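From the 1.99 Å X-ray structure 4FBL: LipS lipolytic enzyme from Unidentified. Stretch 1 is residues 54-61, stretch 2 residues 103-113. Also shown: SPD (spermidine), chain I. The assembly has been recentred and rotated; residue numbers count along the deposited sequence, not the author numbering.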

ATOM      1  N   VAL C  54      23.103  -4.936  15.108  1.00 20.37           N
ATOM      2  CA  VAL C  54      22.591  -4.950  13.714  1.00 20.15           C
ATOM      3  C   VAL C  54      21.309  -5.778  13.711  1.00 19.82           C
ATOM      4  O   VAL C  54      21.340  -6.960  14.155  1.00 20.12           O
ATOM      5  CB  VAL C  54      23.577  -5.596  12.682  1.00 19.79           C
ATOM      6  CG1 VAL C  54      23.118  -5.347  11.210  1.00 16.20           C
ATOM      7  CG2 VAL C  54      25.022  -5.063  12.889  1.00 20.93           C
ATOM      8  N   LEU C  55      20.236  -5.203  13.138  1.00 17.95           N
ATOM      9  CA  LEU C  55      18.971  -5.897  12.985  1.00 15.67           C
ATOM     10  C   LEU C  55      18.984  -6.354  11.538  1.00 16.68           C
ATOM     11  O   LEU C  55      19.231  -5.537  10.652  1.00 14.51           O
ATOM     12  CB  LEU C  55      17.839  -4.875  13.239  1.00 16.57           C
ATOM     13  CG  LEU C  55      16.490  -5.492  13.684  1.00 17.01           C
ATOM     14  CD1 LEU C  55      15.521  -4.356  14.088  1.00 13.67           C
ATOM     15  CD2 LEU C  55      15.811  -6.295  12.568  1.00 14.28           C
ATOM     16  N   VAL C  56      18.769  -7.661  11.301  1.00 16.30           N
ATOM     17  CA  VAL C  56      18.829  -8.237   9.969  1.00 14.72           C
ATOM     18  C   VAL C  56      17.514  -8.852   9.582  1.00 16.67           C
ATOM     19  O   VAL C  56      17.084  -9.788  10.241  1.00 16.17           O
ATOM     20  CB  VAL C  56      19.934  -9.347   9.862  1.00 15.15           C
ATOM     21  CG1 VAL C  56      20.064  -9.776   8.397  1.00 13.62           C
ATOM     22  CG2 VAL C  56      21.276  -8.806  10.429  1.00 14.67           C
ATOM     23  N   SER C  57      16.872  -8.354   8.507  1.00 16.68           N
ATOM     24  CA  SER C  57      15.504  -8.819   8.233  1.00 15.90           C
ATOM     25  C   SER C  57      15.404  -9.600   6.913  1.00 15.68           C
ATOM     26  O   SER C  57      15.792  -9.073   5.865  1.00 17.77           O
ATOM     27  CB  SER C  57      14.552  -7.591   8.111  1.00 15.63           C
ATOM     28  OG  SER C  57      13.245  -8.129   7.856  1.00 19.41           O
ATOM     29  N   HIS C  58      14.880 -10.807   6.912  1.00 17.48           N
ATOM     30  CA  HIS C  58      14.608 -11.500   5.631  1.00 18.15           C
ATOM     31  C   HIS C  58      13.275 -10.964   4.953  1.00 18.28           C
ATOM     32  O   HIS C  58      12.645 -10.026   5.460  1.00 17.79           O
ATOM     33  CB  HIS C  58      14.536 -13.045   5.858  1.00 17.20           C
ATOM     34  CG  HIS C  58      13.339 -13.502   6.662  1.00 15.91           C
ATOM     35  ND1 HIS C  58      12.086 -13.595   6.113  1.00 13.34           N
ATOM     36  CD2 HIS C  58      13.192 -13.851   7.969  1.00 16.23           C
ATOM     37  CE1 HIS C  58      11.219 -14.010   7.041  1.00 14.77           C
ATOM     38  NE2 HIS C  58      11.862 -14.138   8.183  1.00 19.67           N
ATOM     39  N   GLY C  59      12.874 -11.557   3.815  1.00 18.37           N
ATOM     40  CA  GLY C  59      11.719 -11.029   3.082  1.00 17.78           C
ATOM     41  C   GLY C  59      10.553 -12.014   3.013  1.00 19.65           C
ATOM     42  O   GLY C  59      10.526 -13.017   3.747  1.00 18.39           O
ATOM     43  N   PHE C  60       9.584 -11.652   2.147  1.00 19.91           N
ATOM     44  CA  PHE C  60       8.218 -12.254   2.056  1.00 19.18           C
ATOM     45  C   PHE C  60       8.355 -13.670   1.457  1.00 17.95           C
ATOM     46  O   PHE C  60       8.890 -13.794   0.378  1.00 20.51           O
ATOM     47  CB  PHE C  60       7.467 -11.340   1.065  1.00 19.62           C
ATOM     48  CG  PHE C  60       6.051 -11.698   0.835  1.00 20.67           C
ATOM     49  CD1 PHE C  60       5.067 -11.355   1.779  1.00 21.95           C
ATOM     50  CD2 PHE C  60       5.686 -12.268  -0.408  1.00 17.72           C
ATOM     51  CE1 PHE C  60       3.673 -11.606   1.497  1.00 25.41           C
ATOM     52  CE2 PHE C  60       4.314 -12.584  -0.700  1.00 18.03           C
ATOM     53  CZ  PHE C  60       3.319 -12.276   0.242  1.00 19.40           C
ATOM     54  N   THR C  61       7.776 -14.656   2.119  1.00 18.19           N
ATOM     55  CA  THR C  61       7.898 -16.123   1.896  1.00 21.01           C
ATOM     56  C   THR C  61       9.304 -16.679   2.134  1.00 21.54           C
ATOM     57  O   THR C  61       9.510 -17.897   2.022  1.00 22.27           O
ATOM     58  CB  THR C  61       7.498 -16.705   0.480  1.00 20.23           C
ATOM     59  OG1 THR C  61       8.533 -16.385  -0.433  1.00 21.09           O
ATOM     60  CG2 THR C  61       6.093 -16.274   0.028  1.00 20.32           C
ATOM     61  N   ASP C 103       1.649  -7.635  12.086  1.00 18.85           N
ATOM     62  CA  ASP C 103       2.551  -8.640  12.646  1.00 19.83           C
ATOM     63  C   ASP C 103       4.005  -8.305  12.283  1.00 20.17           C
ATOM     64  O   ASP C 103       4.841  -8.336  13.143  1.00 19.70           O
ATOM     65  CB  ASP C 103       2.252 -10.046  12.081  1.00 21.12           C
ATOM     66  CG  ASP C 103       0.830 -10.585  12.504  1.00 24.24           C
ATOM     67  OD1 ASP C 103       0.307 -10.191  13.534  1.00 27.59           O
ATOM     68  OD2 ASP C 103       0.223 -11.393  11.805  1.00 25.06           O
ATOM     69  N   TRP C 104       4.322  -8.052  11.022  1.00 17.81           N
ATOM     70  CA  TRP C 104       5.714  -7.963  10.629  1.00 19.40           C
ATOM     71  C   TRP C 104       6.396  -6.706  11.124  1.00 19.56           C
ATOM     72  O   TRP C 104       7.590  -6.712  11.417  1.00 19.63           O
ATOM     73  CB  TRP C 104       5.935  -8.122   9.102  1.00 16.23           C
ATOM     74  CG  TRP C 104       5.343  -9.463   8.632  1.00 20.00           C
ATOM     75  CD1 TRP C 104       5.251 -10.617   9.360  1.00 18.93           C
ATOM     76  CD2 TRP C 104       4.651  -9.722   7.387  1.00 17.02           C
ATOM     77  NE1 TRP C 104       4.593 -11.611   8.652  1.00 17.18           N
ATOM     78  CE2 TRP C 104       4.199 -11.086   7.439  1.00 17.74           C
ATOM     79  CE3 TRP C 104       4.328  -8.919   6.273  1.00 15.59           C
ATOM     80  CZ2 TRP C 104       3.477 -11.686   6.404  1.00 14.11           C
ATOM     81  CZ3 TRP C 104       3.585  -9.523   5.189  1.00 15.21           C
ATOM     82  CH2 TRP C 104       3.217 -10.907   5.264  1.00 14.51           C
ATOM     83  N   THR C 105       5.666  -5.615  11.173  1.00 18.46           N
ATOM     84  CA  THR C 105       6.264  -4.391  11.709  1.00 18.21           C
ATOM     85  C   THR C 105       6.436  -4.559  13.241  1.00 18.17           C
ATOM     86  O   THR C 105       7.410  -4.040  13.840  1.00 16.95           O
ATOM     87  CB  THR C 105       5.418  -3.129  11.380  1.00 17.73           C
ATOM     88  OG1 THR C 105       4.006  -3.356  11.622  1.00 18.76           O
ATOM     89  CG2 THR C 105       5.648  -2.696   9.949  1.00 17.27           C
ATOM     90  N   ALA C 106       5.486  -5.237  13.896  1.00 17.87           N
ATOM     91  CA  ALA C 106       5.664  -5.540  15.319  1.00 18.86           C
ATOM     92  C   ALA C 106       6.866  -6.475  15.541  1.00 20.02           C
ATOM     93  O   ALA C 106       7.559  -6.359  16.603  1.00 20.98           O
ATOM     94  CB  ALA C 106       4.358  -6.133  16.001  1.00 18.48           C
ATOM     95  N   ASP C 107       7.167  -7.365  14.578  1.00 17.23           N
ATOM     96  CA  ASP C 107       8.351  -8.200  14.750  1.00 17.27           C
ATOM     97  C   ASP C 107       9.624  -7.340  14.726  1.00 17.12           C
ATOM     98  O   ASP C 107      10.565  -7.601  15.501  1.00 18.00           O
ATOM     99  CB  ASP C 107       8.504  -9.283  13.687  1.00 18.09           C
ATOM    100  CG  ASP C 107       7.375 -10.341  13.737  1.00 21.30           C
ATOM    101  OD1 ASP C 107       6.980 -10.762  14.824  1.00 18.95           O
ATOM    102  OD2 ASP C 107       6.865 -10.699  12.677  1.00 21.34           O
ATOM    103  N   ILE C 108       9.666  -6.372  13.826  1.00 16.72           N
ATOM    104  CA  ILE C 108      10.826  -5.457  13.701  1.00 17.11           C
ATOM    105  C   ILE C 108      10.957  -4.576  14.944  1.00 18.89           C
ATOM    106  O   ILE C 108      12.044  -4.419  15.445  1.00 20.29           O
ATOM    107  CB  ILE C 108      10.657  -4.594  12.527  1.00 17.25           C
ATOM    108  CG1 ILE C 108      10.568  -5.490  11.266  1.00 16.38           C
ATOM    109  CG2 ILE C 108      11.823  -3.548  12.414  1.00 17.76           C
ATOM    110  CD1 ILE C 108      11.775  -6.598  11.021  1.00 14.87           C
ATOM    111  N   VAL C 109       9.825  -4.096  15.492  1.00 19.26           N
ATOM    112  CA  VAL C 109       9.793  -3.363  16.733  1.00 20.00           C
ATOM    113  C   VAL C 109      10.339  -4.210  17.901  1.00 20.66           C
ATOM    114  O   VAL C 109      11.171  -3.739  18.614  1.00 21.56           O
ATOM    115  CB  VAL C 109       8.362  -2.840  17.042  1.00 18.58           C
ATOM    116  CG1 VAL C 109       8.377  -2.181  18.398  1.00 20.39           C
ATOM    117  CG2 VAL C 109       8.041  -1.723  16.021  1.00 16.99           C
ATOM    118  N   ALA C 110       9.904  -5.456  18.079  1.00 21.49           N
ATOM    119  CA  ALA C 110      10.453  -6.286  19.160  1.00 21.41           C
ATOM    120  C   ALA C 110      11.962  -6.586  18.964  1.00 21.14           C
ATOM    121  O   ALA C 110      12.690  -6.692  19.954  1.00 21.85           O
ATOM    122  CB  ALA C 110       9.700  -7.653  19.261  1.00 22.21           C
ATOM    123  N   ALA C 111      12.428  -6.791  17.743  1.00 17.40           N
ATOM    124  CA  ALA C 111      13.895  -7.010  17.522  1.00 19.22           C
ATOM    125  C   ALA C 111      14.672  -5.712  17.877  1.00 20.82           C
ATOM    126  O   ALA C 111      15.825  -5.717  18.422  1.00 20.67           O
ATOM    127  CB  ALA C 111      14.179  -7.442  16.003  1.00 16.93           C
ATOM    128  N   MET C 112      14.057  -4.576  17.561  1.00 21.29           N
ATOM    129  CA  MET C 112      14.664  -3.247  17.904  1.00 21.33           C
ATOM    130  C   MET C 112      14.698  -3.137  19.407  1.00 22.69           C
ATOM    131  O   MET C 112      15.676  -2.679  19.949  1.00 22.97           O
ATOM    132  CB  MET C 112      13.814  -2.054  17.449  1.00 21.31           C
ATOM    133  CG  MET C 112      14.034  -1.734  15.999  1.00 19.37           C
ATOM    134  SD  MET C 112      12.939  -0.425  15.402  1.00 26.96           S
ATOM    135  CE  MET C 112      13.477   0.927  16.503  1.00 17.38           C
ATOM    136  N   ARG C 113      13.640  -3.558  20.099  1.00 23.20           N
ATOM    137  CA  ARG C 113      13.661  -3.475  21.568  1.00 25.15           C
ATOM    138  C   ARG C 113      14.716  -4.415  22.176  1.00 25.14           C
ATOM    139  O   ARG C 113      15.353  -4.061  23.164  1.00 25.29           O
ATOM    140  CB  ARG C 113      12.266  -3.724  22.145  1.00 25.73           C
ATOM    141  CG  ARG C 113      11.349  -2.536  21.706  1.00 31.62           C
ATOM    142  CD  ARG C 113       9.875  -2.726  22.030  1.00 37.94           C
ATOM    143  NE  ARG C 113       9.131  -1.479  21.839  1.00 44.45           N
ATOM    144  CZ  ARG C 113       7.799  -1.374  21.806  1.00 44.52           C
ATOM    145  NH1 ARG C 113       7.037  -2.468  21.914  1.00 46.04           N
ATOM    146  NH2 ARG C 113       7.228  -0.173  21.633  1.00 42.93           N
TER
HETATM  147  N1  SPD I 301      14.063 -14.818  -6.143  1.00 32.74           N
HETATM  148  C2  SPD I 301      13.499 -15.334  -4.952  1.00 30.44           C
HETATM  149  C3  SPD I 301      13.285 -14.187  -3.898  1.00 38.12           C
HETATM  150  C4  SPD I 301      13.337 -14.771  -2.496  1.00 39.07           C
HETATM  151  C5  SPD I 301      11.958 -15.209  -1.987  1.00 45.52           C
HETATM  152  N6  SPD I 301      11.934 -14.891  -0.568  1.00 49.21           N
HETATM  153  C7  SPD I 301      13.068 -14.260   0.055  1.00 45.92           C
HETATM  154  C8  SPD I 301      13.179 -12.744  -0.194  1.00 48.65           C
HETATM  155  C9  SPD I 301      12.207 -12.137  -1.218  1.00 45.43           C
HETATM  156  N10 SPD I 301      12.958 -11.317  -2.153  1.00 41.07           N

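A buried strand, residues 54-57, runs nearly antiparallel to the helix 103-113, their directions 157° apart and their axes approaching to 9.2 Å. No hydrogen bond crosses between them: the helix spends its backbone groups internally, as in Met112 N to Ile108 O at 2.9 Å, so the contact rests on shape and apolar burial.

Leu55 does most of the work. Its CA-to-CB bond points toward the helix, and with both chi angles t the side chain extends among three residues. Its CG lies 3.8 Å from Ala111 CB, while its CD1 sits 3.6 Å from Met112 CG and 4.1 Å from Ile108 CG2. Ala111 also points toward the strand, and its single methyl goes with the closest backbone approach in the register, 6.9 Å between Leu55 CA and Ala111 CA.

Strand alternation sets the next contact. Val56 points away; Ser57 returns toward the helix, where its OG lies 3.8 Å from Ile108 CD1. That hydroxyl is not left unpaired, since Ser57 OG donates to His58 O at 3.1 Å.

Beyond the strand the backbones diverge, and large aromatics span the wider gap. Phe60 CE1 meets Trp104 CH2 at 3.9 Å, with the Trp104 atom at the edge of the Phe60 ring.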